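Local structure of delta-aminolevulinic acid dehydratase (Toxoplasma gondii ME49, 3OBK) at residues F51-D54 against S58-I61; L70-L75 against I119-E124; Y85-F90 against E336-M341; A89-P94 against S206-S211; T171-G176 against E200-T205. The protein catalyses the condensation of two molecules of 5-aminolevulinic acid to porphobilinogen, an early step in tetrapyrrole biosynthesis. All coordinates share one frame; numbering follows the deposited sequence.

Contact 1: F51-D54 against S58-I61; sequences FVHD and SVPI
His53, Ile61 and Phe51 carry most of this contact, and two separate meetings share it: an imidazole lies against Val59 and Ser58, and a phenyl ring lies against Ile61. The backbones of 51-54 and 58-61 do not pair directly. Strand 68-70 runs between them, bonded through Leu70 to Phe51 and His53 and through Arg69 to Val59, so the side chains must reach over it. This explains the wide backbone spacing, with Phe51 CA 9.7 Å from Ile61 CA. The long reach of the Phe51 and His53 rings and of the Ile61 chain bridges it.

His53 takes the first torsion in which CG stands between the backbone N and the carbonyl carbon (chi1 68°), and the ring thereby projects toward the second segment. Val59 CG2 comes to the edge of the imidazole, near its plane, 4.2 Å from His53 CE1. Beside it, NE2 passes the backbone of Ser58 and hydrogen-bonds to Thr57 O, which fixes the turn of the ring while its carbon edge serves for packing. Ser58 OG in turn bonds Asp74 and the amide of Ser71.

At the other end the contact is purely apolar. Ile61 reaches out with its CD1 methyl, which sits 3.7 Å from Phe51 CD2 and 4.0 Å from Phe51 CE2, the two side chains crossing at about a right angle. Helix 220-226 closes over both through Ala225. Here a small excursion is added to the C-terminal end of a strand of the TIM barrel, the end where active sites of this fold lie; the Phe51 side chain is about 6 Å from bound porphobilinogen.

Contact 2: L70-L75 against I119-E124; sequences LSMEDL and IMALKE
No aromatic ring or other flat group takes part where Leu75 meets Leu122 and Met72 meets Ala121, so there are no faces or edges to fill; two leucines, a methionine and an alanine methyl do the packing. The contact joins helices 72-84 and 114-125, two neighbouring outer helices of the TIM barrel.

The two leucines make its buried side. Leu122 CD1 lies 3.8 Å from Leu75 CD2 and 4.0 Å from Leu75 CG, and the side chains cross at about a right angle, so that one methyl fits against a branch point. Leucine suits both positions because each also faces the sheet: Leu75 rests on Leu50 and Val52, Leu122 on Leu131.

Nearer the surface, Met72 bends toward helix 114-125. Its CG lies anti to the backbone N, and the bend at chi2 (76°) brings the sulfur to Ala121, with Met72 SD 4.1 Å from Ala121 CB. A single methyl leaves room for the thioether, whose flexibility lets it follow helix 114-125 past Leu114, Arg117 and Ala118.

The first turn of helix 72-84 is fixed by Ser71 at the N-cap: Asp74 N donates to Ser71 OG at 3.0 Å, an almost straight bond of 164°.

Contact 3: Y85-F90 against E336-M341; sequences YGIKAF and EAAKWM
Tyr85 and Ala338 bring the two backbones close, with Tyr85 CA 5.5 Å from Ala338 CA, just where helix 72-84 ends in a Schellman motif and Gly86, with a positive phi of 105°, turns the chain toward strand 89-95. Glycine, lacking CB, tolerates this positive phi without crowding the preceding carbonyl oxygen.

The small methyl of Ala338 suits so close an approach. It is touched from several directions: Tyr85 O lies 3.5 Å from Ala338 CB, Tyr85 CB lies 3.7 Å from the same methyl, and Ile87 CD1 adds a contact at 3.9 Å from Ala338 CB. Ile87 leaves the chain alongside the helix, and its CG1 branch brings CD1 to the alanine.

The tyrosine ring uses the next residue of the helix. Lys339, with CG anti to its amide nitrogen (chi1 -171°) and the chain extended beyond, runs alongside Tyr85 in the same direction. Its CG stands over one face, 3.8 Å from the centroid of the Tyr85 ring and 20° off the normal, a CH-pi contact; CD follows toward the hydroxyl end. A lysine suits this partly exposed place because its methylenes cover the ring while the charged end leads away from the contact.

Ala338 also packs on Pro43, and Ile87 on Leu46 and Tyr48 of strand 46-53 and on Ala82 of helix 72-84. The contact thus ties helix 334-346, near the C-terminus of the chain, to the loop between helix 72-84 and strand 89-95.

Contact 4: A89-P94 against S206-S211; sequences AFMLFP and SILAYS
Leu208 and Tyr210 of one strand reach Met91 of another across the interior of the TIM barrel. Strands 89-95 and 206-213 are not neighbours: strands 130-135 and 179-182 stand between them in the sheet, and the nearest backbones, at Met91 CA and Leu208 CA, are 11.0 Å apart. The long side chains of the core have to bridge that width.

Segment 206-211 begins at Ser206, whose hydroxyl is bonded to Lys28 of the second subunit rather than facing this contact. Two residues on, Leu208 points toward Met91 and offers its CD2 methyl, 4.2 Å from Met91 CE, with the two side chains crossing at about a right angle. Leucine fits here as a compact apolar plug, packed also by Met179, Cys181, Met265 and Val288 of the adjoining strands.

Strand alternation then brings Tyr210 inward. The length of the tyrosine carries its hydroxyl across the barrel to Met91, which it approaches from the opposite direction. The Tyr210 side chain packs on Cys181, Met265 and Tyr290 and makes a cation-pi contact with Lys213. It is about 5 Å from bound porphobilinogen, whose pocket includes Phe93 from the other segment, so this core packing forms part of the surroundings of the active site.

Met91 suits the middle because its unbranched chain can serve both partners. It runs extended to SD and then bends (chi3 -96°), with the sulfur beside the tyrosine hydroxyl and the methyl swung toward the leucine: Tyr210 OH is 3.8 Å from Met91 SD and 4.0 Å from Met91 CE.

Contact 5: T171-G176 against E200-T205; sequences TLARAG and EGCTDT
Ala173 packs closely against Thr205 and Cys202, whereas Arg174, the next residue of the helix, extends along the outer side to meet Glu200 at the surface. The packed part centres on one methyl. Ala173 CB lies 3.7 Å from Thr205 OG1 and 3.9 Å from Thr205 CG2, so both branches of the threonine straddle it, while Cys202 SG adds a looser apolar contact at 4.1 Å from Ala173 CB. A small residue lets the loop come near, with Ala173 CA only 6.4 Å from Thr205 CA, and Leu197 of helix 189-199 closes over both Ala173 and Cys202.

The outer side is a single ionic pair, bordered by the second subunit. Extended from CG to NE, Arg174 carries its guanidinium to Glu200, where NH2 makes a salt bridge to Glu200 OE1 at 3.2 Å. Glu200, bent at chi2 (-67°), puts that oxygen at the edge of the guanidinium, near its plane, yet the two flat groups are turned 75° apart. This is a one-point grip rather than the paired, coplanar kind.

Tyr12 of the second subunit packs on both ends of the bridge, and Glu200 OE2 has a weak hydrogen bond to Asn11 of that subunit. The chemistry implies a division: close fit of small groups brings loop and helix together, while the single-point salt bridge at the rim is probably a modest, water-screened attraction beside the neighbouring subunit.

In the fold
Contact 4 lies deepest, inside the barrel, and contact 1 is also buried, at the end of a strand beside the active site; contacts 2 and 3 are partly buried on the outside, and contact 5 is at the surface. The first segments of contacts 3 and 4 overlap at Ala89 and Phe90, contact 3 packing just before strand 89-95 and contact 4 on it. Met91 faces the interior, while Leu92 packs outward on Leu75 and Leu122 of contact 2. The backbone of Val52 in contact 1 bonds to that of Phe93 in contact 4. Apolar packing dominates contacts 1 to 4, whereas only contact 5 is closed by a salt bridge, flanked by the second subunit.

Contact 1: F51-D54 against S58-I61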
# COMPACT_ATOMS: atom_id res chain seq x y z
N PHE A 51 -0.25 -11.53 42.76
CA PHE A 51 -1.40 -12.19 43.32
C PHE A 51 -1.46 -11.88 44.78
O PHE A 51 -0.44 -12.02 45.49
CB PHE A 51 -1.26 -13.70 43.17
CG PHE A 51 -1.16 -14.14 41.76
CD1 PHE A 51 -2.30 -14.27 40.98
CD2 PHE A 51 0.08 -14.40 41.20
CE1 PHE A 51 -2.19 -14.67 39.66
CE2 PHE A 51 0.17 -14.80 39.89
CZ PHE A 51 -0.95 -14.94 39.12
N VAL A 52 -2.66 -11.50 45.23
CA VAL A 52 -2.91 -11.25 46.64
C VAL A 52 -4.07 -12.09 47.16
O VAL A 52 -5.06 -12.28 46.46
CB VAL A 52 -3.21 -9.77 46.92
CG1 VAL A 52 -4.36 -9.28 46.08
CG2 VAL A 52 -3.48 -9.54 48.43
N HIS A 53 -3.95 -12.56 48.40
CA HIS A 53 -5.06 -13.23 49.08
C HIS A 53 -5.26 -12.71 50.49
O HIS A 53 -4.41 -12.04 51.05
CB HIS A 53 -4.88 -14.76 49.05
CG HIS A 53 -3.73 -15.29 49.87
ND1 HIS A 53 -3.54 -16.64 50.07
CD2 HIS A 53 -2.73 -14.67 50.53
CE1 HIS A 53 -2.48 -16.83 50.84
NE2 HIS A 53 -1.97 -15.64 51.12
N ASP A 54 -6.41 -13.02 51.07
CA ASP A 54 -6.77 -12.52 52.39
C ASP A 54 -6.37 -13.51 53.47
O ASP A 54 -7.22 -14.08 54.12
CB ASP A 54 -8.28 -12.25 52.45
CG ASP A 54 -8.64 -11.02 53.25
OD1 ASP A 54 -7.81 -10.53 54.05
OD2 ASP A 54 -9.75 -10.54 53.03
N SER A 58 2.02 -15.57 53.25
CA SER A 58 2.18 -15.80 51.83
C SER A 58 2.43 -17.28 51.60
O SER A 58 3.00 -17.96 52.45
CB SER A 58 3.30 -14.95 51.26
OG SER A 58 2.88 -13.60 51.19
N VAL A 59 1.95 -17.77 50.45
CA VAL A 59 1.98 -19.18 50.07
C VAL A 59 2.48 -19.27 48.63
O VAL A 59 1.91 -18.65 47.73
CB VAL A 59 0.55 -19.80 50.15
CG1 VAL A 59 0.46 -21.13 49.37
CG2 VAL A 59 0.15 -20.01 51.61
N PRO A 60 3.54 -20.05 48.41
CA PRO A 60 4.04 -20.22 47.07
C PRO A 60 3.02 -20.88 46.14
O PRO A 60 2.19 -21.70 46.60
CB PRO A 60 5.24 -21.16 47.24
CG PRO A 60 5.60 -21.07 48.68
CD PRO A 60 4.30 -20.86 49.37
N ILE A 61 3.08 -20.47 44.87
CA ILE A 61 2.34 -21.10 43.76
C ILE A 61 3.25 -22.16 43.13
O ILE A 61 4.23 -21.87 42.44
CB ILE A 61 1.94 -20.07 42.73
CG1 ILE A 61 1.10 -18.96 43.39
CG2 ILE A 61 1.21 -20.72 41.59
CD1 ILE A 61 1.07 -17.64 42.57

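Contact 2: L70-L75 against I119-E124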
# COMPACT_ATOMS: atom_id res chain seq x y z
N LEU A 70 0.33 -13.64 47.70
CA LEU A 70 0.86 -12.72 48.70
C LEU A 70 -0.20 -12.25 49.70
O LEU A 70 -1.34 -11.95 49.35
CB LEU A 70 1.52 -11.51 48.03
CG LEU A 70 2.69 -11.84 47.11
CD1 LEU A 70 3.01 -10.69 46.17
CD2 LEU A 70 3.93 -12.26 47.88
N SER A 71 0.21 -12.17 50.96
CA SER A 71 -0.56 -11.46 51.95
C SER A 71 -0.54 -9.97 51.62
O SER A 71 0.36 -9.48 50.96
CB SER A 71 0.07 -11.65 53.33
OG SER A 71 1.24 -10.86 53.48
N MET A 72 -1.50 -9.25 52.16
CA MET A 72 -1.50 -7.82 51.97
C MET A 72 -0.17 -7.19 52.36
O MET A 72 0.38 -6.40 51.65
CB MET A 72 -2.63 -7.17 52.75
CG MET A 72 -2.80 -5.71 52.42
SD MET A 72 -3.59 -5.54 50.83
CE MET A 72 -5.28 -5.90 51.36
N GLU A 73 0.35 -7.55 53.52
CA GLU A 73 1.61 -6.96 53.99
C GLU A 73 2.75 -7.25 52.98
O GLU A 73 3.51 -6.37 52.62
CB GLU A 73 1.93 -7.52 55.37
CG GLU A 73 3.04 -6.83 56.05
CD GLU A 73 4.03 -7.80 56.76
OE1 GLU A 73 3.78 -8.20 57.95
OE2 GLU A 73 5.06 -8.14 56.09
N ASP A 74 2.84 -8.49 52.51
CA ASP A 74 3.89 -8.90 51.59
C ASP A 74 3.69 -8.30 50.20
O ASP A 74 4.67 -8.06 49.48
CB ASP A 74 4.00 -10.44 51.50
CG ASP A 74 4.79 -11.06 52.67
OD1 ASP A 74 5.40 -10.31 53.45
OD2 ASP A 74 4.81 -12.31 52.79
N LEU A 75 2.43 -8.05 49.82
CA LEU A 75 2.13 -7.29 48.60
C LEU A 75 2.83 -5.94 48.61
O LEU A 75 3.52 -5.60 47.67
CB LEU A 75 0.62 -7.08 48.41
CG LEU A 75 0.17 -6.31 47.17
CD1 LEU A 75 0.58 -6.99 45.82
CD2 LEU A 75 -1.33 -6.09 47.22
N ILE A 119 -5.75 -2.21 46.41
CA ILE A 119 -5.49 -0.98 45.67
C ILE A 119 -5.37 0.22 46.62
O ILE A 119 -4.45 1.01 46.49
CB ILE A 119 -6.62 -0.69 44.67
CG1 ILE A 119 -6.60 -1.70 43.53
CG2 ILE A 119 -6.50 0.74 44.13
CD1 ILE A 119 -7.76 -1.50 42.58
N MET A 120 -6.31 0.35 47.55
CA MET A 120 -6.25 1.46 48.50
C MET A 120 -5.01 1.38 49.34
O MET A 120 -4.37 2.39 49.57
CB MET A 120 -7.48 1.51 49.40
CG MET A 120 -8.72 2.08 48.71
SD MET A 120 -10.20 1.97 49.74
CE MET A 120 -10.96 0.44 49.21
N ALA A 121 -4.65 0.19 49.77
CA ALA A 121 -3.46 0.01 50.58
C ALA A 121 -2.17 0.36 49.80
O ALA A 121 -1.26 0.96 50.34
CB ALA A 121 -3.41 -1.42 51.13
N LEU A 122 -2.11 -0.01 48.53
CA LEU A 122 -0.92 0.23 47.73
C LEU A 122 -0.79 1.70 47.44
O LEU A 122 0.30 2.26 47.54
CB LEU A 122 -0.96 -0.57 46.44
CG LEU A 122 -0.55 -2.02 46.63
CD1 LEU A 122 -0.89 -2.83 45.41
CD2 LEU A 122 0.92 -2.12 46.92
N LYS A 123 -1.90 2.32 47.07
CA LYS A 123 -1.97 3.79 46.93
C LYS A 123 -1.59 4.61 48.19
O LYS A 123 -0.98 5.65 48.06
CB LYS A 123 -3.36 4.21 46.42
CG LYS A 123 -3.56 3.91 44.94
CD LYS A 123 -2.92 4.95 44.05
CE LYS A 123 -2.69 4.45 42.62
NZ LYS A 123 -2.14 5.51 41.72
N GLU A 124 -1.96 4.15 49.39
CA GLU A 124 -1.57 4.86 50.60
C GLU A 124 -0.06 4.73 50.80
O GLU A 124 0.58 5.69 51.22
CB GLU A 124 -2.34 4.39 51.86

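Contact 3: Y85-F90 against E336-M341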
# COMPACT_ATOMS: atom_id res chain seq x y z
N TYR A 85 13.67 -1.08 41.62
CA TYR A 85 14.44 -1.47 40.47
C TYR A 85 13.96 -0.77 39.20
O TYR A 85 14.50 -1.02 38.16
CB TYR A 85 14.41 -3.00 40.32
CG TYR A 85 15.16 -3.71 41.44
CD1 TYR A 85 16.47 -3.38 41.72
CD2 TYR A 85 14.56 -4.73 42.21
CE1 TYR A 85 17.18 -4.01 42.73
CE2 TYR A 85 15.28 -5.37 43.25
CZ TYR A 85 16.60 -4.99 43.50
OH TYR A 85 17.42 -5.54 44.49
N GLY A 86 12.95 0.09 39.29
CA GLY A 86 12.43 0.82 38.15
C GLY A 86 11.10 0.36 37.59
O GLY A 86 10.63 0.90 36.54
N ILE A 87 10.46 -0.63 38.21
CA ILE A 87 9.18 -1.05 37.68
C ILE A 87 8.21 -0.03 38.18
O ILE A 87 8.21 0.31 39.35
CB ILE A 87 8.74 -2.43 38.18
CG1 ILE A 87 9.76 -3.52 37.79
CG2 ILE A 87 7.34 -2.77 37.62
CD1 ILE A 87 9.79 -3.81 36.28
N LYS A 88 7.37 0.48 37.31
CA LYS A 88 6.39 1.46 37.76
C LYS A 88 4.96 0.94 37.69
O LYS A 88 4.09 1.47 38.39
CB LYS A 88 6.56 2.79 36.99
CG LYS A 88 7.51 3.79 37.71
CD LYS A 88 8.76 4.11 36.96
CE LYS A 88 9.45 5.36 37.51
NZ LYS A 88 9.01 6.65 36.82
N ALA A 89 4.71 -0.12 36.91
CA ALA A 89 3.34 -0.60 36.67
C ALA A 89 3.09 -2.01 37.16
O ALA A 89 3.81 -2.93 36.83
CB ALA A 89 3.01 -0.51 35.20
N PHE A 90 2.00 -2.17 37.89
CA PHE A 90 1.72 -3.40 38.60
C PHE A 90 0.28 -3.78 38.39
O PHE A 90 -0.63 -2.96 38.52
CB PHE A 90 1.96 -3.21 40.11
CG PHE A 90 3.33 -2.74 40.45
CD1 PHE A 90 4.30 -3.64 40.80
CD2 PHE A 90 3.66 -1.41 40.38
CE1 PHE A 90 5.57 -3.21 41.10
CE2 PHE A 90 4.92 -0.98 40.66
CZ PHE A 90 5.88 -1.88 41.01
N GLU A 336 12.58 -9.41 38.21
CA GLU A 336 13.87 -10.04 38.09
C GLU A 336 14.67 -9.41 36.96
O GLU A 336 15.87 -9.21 37.09
CB GLU A 336 13.71 -11.52 37.86
CG GLU A 336 14.94 -12.29 38.30
CD GLU A 336 14.79 -12.79 39.70
OE1 GLU A 336 14.00 -13.75 39.89
OE2 GLU A 336 15.44 -12.24 40.59
N ALA A 337 13.99 -9.05 35.87
CA ALA A 337 14.69 -8.43 34.75
C ALA A 337 15.26 -7.06 35.14
O ALA A 337 16.45 -6.72 34.84
CB ALA A 337 13.77 -8.30 33.51
N ALA A 338 14.43 -6.27 35.82
CA ALA A 338 14.83 -4.93 36.21
C ALA A 338 16.04 -5.04 37.14
O ALA A 338 17.00 -4.26 37.06
CB ALA A 338 13.67 -4.16 36.86
N LYS A 339 16.01 -6.05 38.00
CA LYS A 339 17.06 -6.21 38.97
C LYS A 339 18.36 -6.50 38.25
O LYS A 339 19.38 -5.90 38.55
CB LYS A 339 16.72 -7.33 39.95
CG LYS A 339 17.64 -7.46 41.14
CD LYS A 339 17.10 -8.55 42.06
CE LYS A 339 18.15 -9.07 43.03
NZ LYS A 339 17.71 -10.38 43.56
N TRP A 340 18.32 -7.40 37.29
CA TRP A 340 19.50 -7.72 36.54
C TRP A 340 20.03 -6.49 35.85
O TRP A 340 21.23 -6.22 35.85
CB TRP A 340 19.21 -8.78 35.50
CG TRP A 340 19.05 -10.15 36.06
CD1 TRP A 340 19.76 -10.72 37.09
CD2 TRP A 340 18.16 -11.16 35.59
NE1 TRP A 340 19.34 -12.00 37.30
CE2 TRP A 340 18.37 -12.30 36.38
CE3 TRP A 340 17.22 -11.21 34.57
CZ2 TRP A 340 17.66 -13.48 36.19
CZ3 TRP A 340 16.51 -12.38 34.37
CH2 TRP A 340 16.73 -13.49 35.17
N MET A 341 19.13 -5.73 35.27
CA MET A 341 19.53 -4.52 34.58
C MET A 341 20.16 -3.54 35.56
O MET A 341 21.21 -2.96 35.26
CB MET A 341 18.34 -3.89 33.86
CG MET A 341 17.91 -4.66 32.62
SD MET A 341 16.43 -4.02 31.81
CE MET A 341 17.10 -2.50 31.21

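Contact 4: A89-P94 against S206-S211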
# COMPACT_ATOMS: atom_id res chain seq x y z
N ALA A 89 4.71 -0.12 36.91
CA ALA A 89 3.34 -0.60 36.67
C ALA A 89 3.09 -2.01 37.16
O ALA A 89 3.81 -2.93 36.83
CB ALA A 89 3.01 -0.51 35.20
N PHE A 90 2.00 -2.17 37.89
CA PHE A 90 1.72 -3.40 38.60
C PHE A 90 0.28 -3.78 38.39
O PHE A 90 -0.63 -2.96 38.52
CB PHE A 90 1.96 -3.21 40.11
CG PHE A 90 3.33 -2.74 40.45
CD1 PHE A 90 4.30 -3.64 40.80
CD2 PHE A 90 3.66 -1.41 40.38
CE1 PHE A 90 5.57 -3.21 41.10
CE2 PHE A 90 4.92 -0.98 40.66
CZ PHE A 90 5.88 -1.88 41.01
N MET A 91 0.07 -5.03 38.07
CA MET A 91 -1.24 -5.54 37.74
C MET A 91 -1.59 -6.45 38.93
O MET A 91 -0.73 -7.19 39.39
CB MET A 91 -1.10 -6.30 36.41
CG MET A 91 -2.32 -6.62 35.60
SD MET A 91 -1.83 -7.34 33.96
CE MET A 91 -1.84 -5.95 32.84
N LEU A 92 -2.82 -6.37 39.44
CA LEU A 92 -3.21 -7.11 40.65
C LEU A 92 -4.37 -8.07 40.46
O LEU A 92 -5.44 -7.71 39.99
CB LEU A 92 -3.63 -6.14 41.77
CG LEU A 92 -2.77 -4.92 42.05
CD1 LEU A 92 -3.47 -4.17 43.15
CD2 LEU A 92 -1.34 -5.30 42.43
N PHE A 93 -4.16 -9.30 40.88
CA PHE A 93 -5.16 -10.33 40.78
C PHE A 93 -5.48 -10.84 42.19
O PHE A 93 -4.58 -11.04 42.98
CB PHE A 93 -4.61 -11.47 39.94
CG PHE A 93 -4.28 -11.10 38.53
CD1 PHE A 93 -5.28 -11.01 37.57
CD2 PHE A 93 -2.98 -10.94 38.13
CE1 PHE A 93 -4.97 -10.73 36.26
CE2 PHE A 93 -2.66 -10.67 36.83
CZ PHE A 93 -3.64 -10.56 35.89
N PRO A 94 -6.76 -11.00 42.51
CA PRO A 94 -7.15 -11.55 43.82
C PRO A 94 -7.46 -13.04 43.81
O PRO A 94 -8.24 -13.50 42.98
CB PRO A 94 -8.41 -10.77 44.15
CG PRO A 94 -9.03 -10.52 42.83
CD PRO A 94 -7.92 -10.45 41.81
N SER A 206 -8.08 4.82 32.84
CA SER A 206 -7.77 4.22 31.54
C SER A 206 -8.32 2.82 31.38
O SER A 206 -8.71 2.16 32.34
CB SER A 206 -6.27 4.16 31.34
OG SER A 206 -5.69 5.45 31.43
N ILE A 207 -8.38 2.38 30.13
CA ILE A 207 -8.82 1.04 29.80
C ILE A 207 -7.71 0.38 28.97
O ILE A 207 -7.41 0.81 27.88
CB ILE A 207 -10.12 1.05 29.01
CG1 ILE A 207 -11.27 1.55 29.89
CG2 ILE A 207 -10.47 -0.35 28.47
CD1 ILE A 207 -12.56 1.88 29.12
N LEU A 208 -7.09 -0.65 29.54
CA LEU A 208 -6.20 -1.52 28.78
C LEU A 208 -7.04 -2.69 28.24
O LEU A 208 -7.44 -3.61 28.99
CB LEU A 208 -5.06 -1.98 29.68
CG LEU A 208 -4.03 -3.08 29.30
CD1 LEU A 208 -3.70 -3.18 27.83
CD2 LEU A 208 -2.76 -2.85 30.16
N ALA A 209 -7.37 -2.64 26.95
CA ALA A 209 -8.31 -3.60 26.38
C ALA A 209 -7.55 -4.83 25.97
O ALA A 209 -6.58 -4.74 25.23
CB ALA A 209 -9.06 -2.98 25.18
N TYR A 210 -7.96 -5.99 26.46
CA TYR A 210 -7.46 -7.25 25.92
C TYR A 210 -8.24 -7.49 24.64
O TYR A 210 -9.33 -7.99 24.71
CB TYR A 210 -7.69 -8.39 26.89
CG TYR A 210 -6.82 -8.44 28.10
CD1 TYR A 210 -7.03 -7.61 29.16
CD2 TYR A 210 -5.82 -9.39 28.21
CE1 TYR A 210 -6.23 -7.69 30.32
CE2 TYR A 210 -5.02 -9.48 29.35
CZ TYR A 210 -5.22 -8.63 30.41
OH TYR A 210 -4.43 -8.73 31.56
N SER A 211 -7.70 -7.09 23.48
CA SER A 211 -8.42 -7.25 22.21
C SER A 211 -8.28 -8.62 21.63
O SER A 211 -9.27 -9.19 21.21
CB SER A 211 -7.91 -6.31 21.13
OG SER A 211 -7.95 -5.01 21.60

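Contact 5: T171-G176 against E200-T205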
# COMPACT_ATOMS: atom_id res chain seq x y z
N THR A 171 -16.13 0.14 40.71
CA THR A 171 -15.58 -0.14 42.01
C THR A 171 -14.05 -0.01 42.07
O THR A 171 -13.50 0.56 43.01
CB THR A 171 -15.97 -1.55 42.49
OG1 THR A 171 -17.40 -1.68 42.47
CG2 THR A 171 -15.50 -1.78 43.88
N LEU A 172 -13.37 -0.54 41.06
CA LEU A 172 -11.90 -0.52 41.00
C LEU A 172 -11.35 0.88 40.71
O LEU A 172 -10.39 1.33 41.35
CB LEU A 172 -11.44 -1.48 39.93
CG LEU A 172 -11.72 -2.97 40.18
CD1 LEU A 172 -11.21 -3.76 38.99
CD2 LEU A 172 -11.09 -3.48 41.48
N ALA A 173 -11.99 1.56 39.77
CA ALA A 173 -11.69 2.95 39.48
C ALA A 173 -11.86 3.76 40.77
O ALA A 173 -10.94 4.50 41.17
CB ALA A 173 -12.61 3.49 38.41
N ARG A 174 -13.01 3.60 41.42
CA ARG A 174 -13.26 4.39 42.63
C ARG A 174 -12.23 4.09 43.72
O ARG A 174 -11.89 4.98 44.48
CB ARG A 174 -14.69 4.18 43.18
CG ARG A 174 -15.75 5.08 42.60
CD ARG A 174 -17.10 4.63 43.13
NE ARG A 174 -18.25 5.29 42.50
CZ ARG A 174 -19.51 4.80 42.51
NH1 ARG A 174 -19.79 3.62 43.09
NH2 ARG A 174 -20.49 5.47 41.92
N ALA A 175 -11.76 2.84 43.78
CA ALA A 175 -10.76 2.43 44.80
C ALA A 175 -9.41 3.07 44.59
O ALA A 175 -8.62 3.15 45.52
CB ALA A 175 -10.61 0.89 44.87
N GLY A 176 -9.14 3.53 43.37
CA GLY A 176 -7.87 4.15 43.01
C GLY A 176 -7.16 3.53 41.81
O GLY A 176 -6.12 4.02 41.42
N GLU A 200 -19.71 8.23 35.73
CA GLU A 200 -19.45 8.31 37.17
C GLU A 200 -18.37 9.31 37.53
O GLU A 200 -18.07 9.46 38.70
CB GLU A 200 -19.17 6.94 37.80
CG GLU A 200 -20.39 6.01 37.86
CD GLU A 200 -21.52 6.45 38.81
OE1 GLU A 200 -21.37 7.45 39.57
OE2 GLU A 200 -22.59 5.78 38.79
N GLY A 201 -17.83 10.01 36.53
CA GLY A 201 -16.79 11.02 36.78
C GLY A 201 -15.37 10.48 36.68
O GLY A 201 -14.41 11.18 37.00
N CYS A 202 -15.23 9.25 36.21
CA CYS A 202 -13.94 8.58 36.16
C CYS A 202 -13.44 8.56 34.73
O CYS A 202 -13.04 7.51 34.22
CB CYS A 202 -14.06 7.14 36.70
SG CYS A 202 -14.79 6.98 38.35
N THR A 203 -13.43 9.74 34.10
CA THR A 203 -12.96 9.91 32.72
C THR A 203 -11.43 9.77 32.58
O THR A 203 -10.92 9.56 31.48
CB THR A 203 -13.38 11.26 32.14
OG1 THR A 203 -12.86 12.33 32.93
CG2 THR A 203 -14.92 11.36 32.06
N ASP A 204 -10.75 9.88 33.71
CA ASP A 204 -9.29 9.79 33.86
C ASP A 204 -8.82 8.37 33.84
O ASP A 204 -7.70 8.09 33.47
CB ASP A 204 -8.89 10.32 35.27
CG ASP A 204 -7.87 11.40 35.23
OD1 ASP A 204 -7.45 11.81 34.12
OD2 ASP A 204 -7.47 11.87 36.31
N THR A 205 -9.66 7.47 34.36
CA THR A 205 -9.34 6.08 34.47
C THR A 205 -9.21 5.48 33.08
O THR A 205 -10.12 5.59 32.26
CB THR A 205 -10.43 5.34 35.25
OG1 THR A 205 -10.57 5.92 36.56
CG2 THR A 205 -10.08 3.87 35.42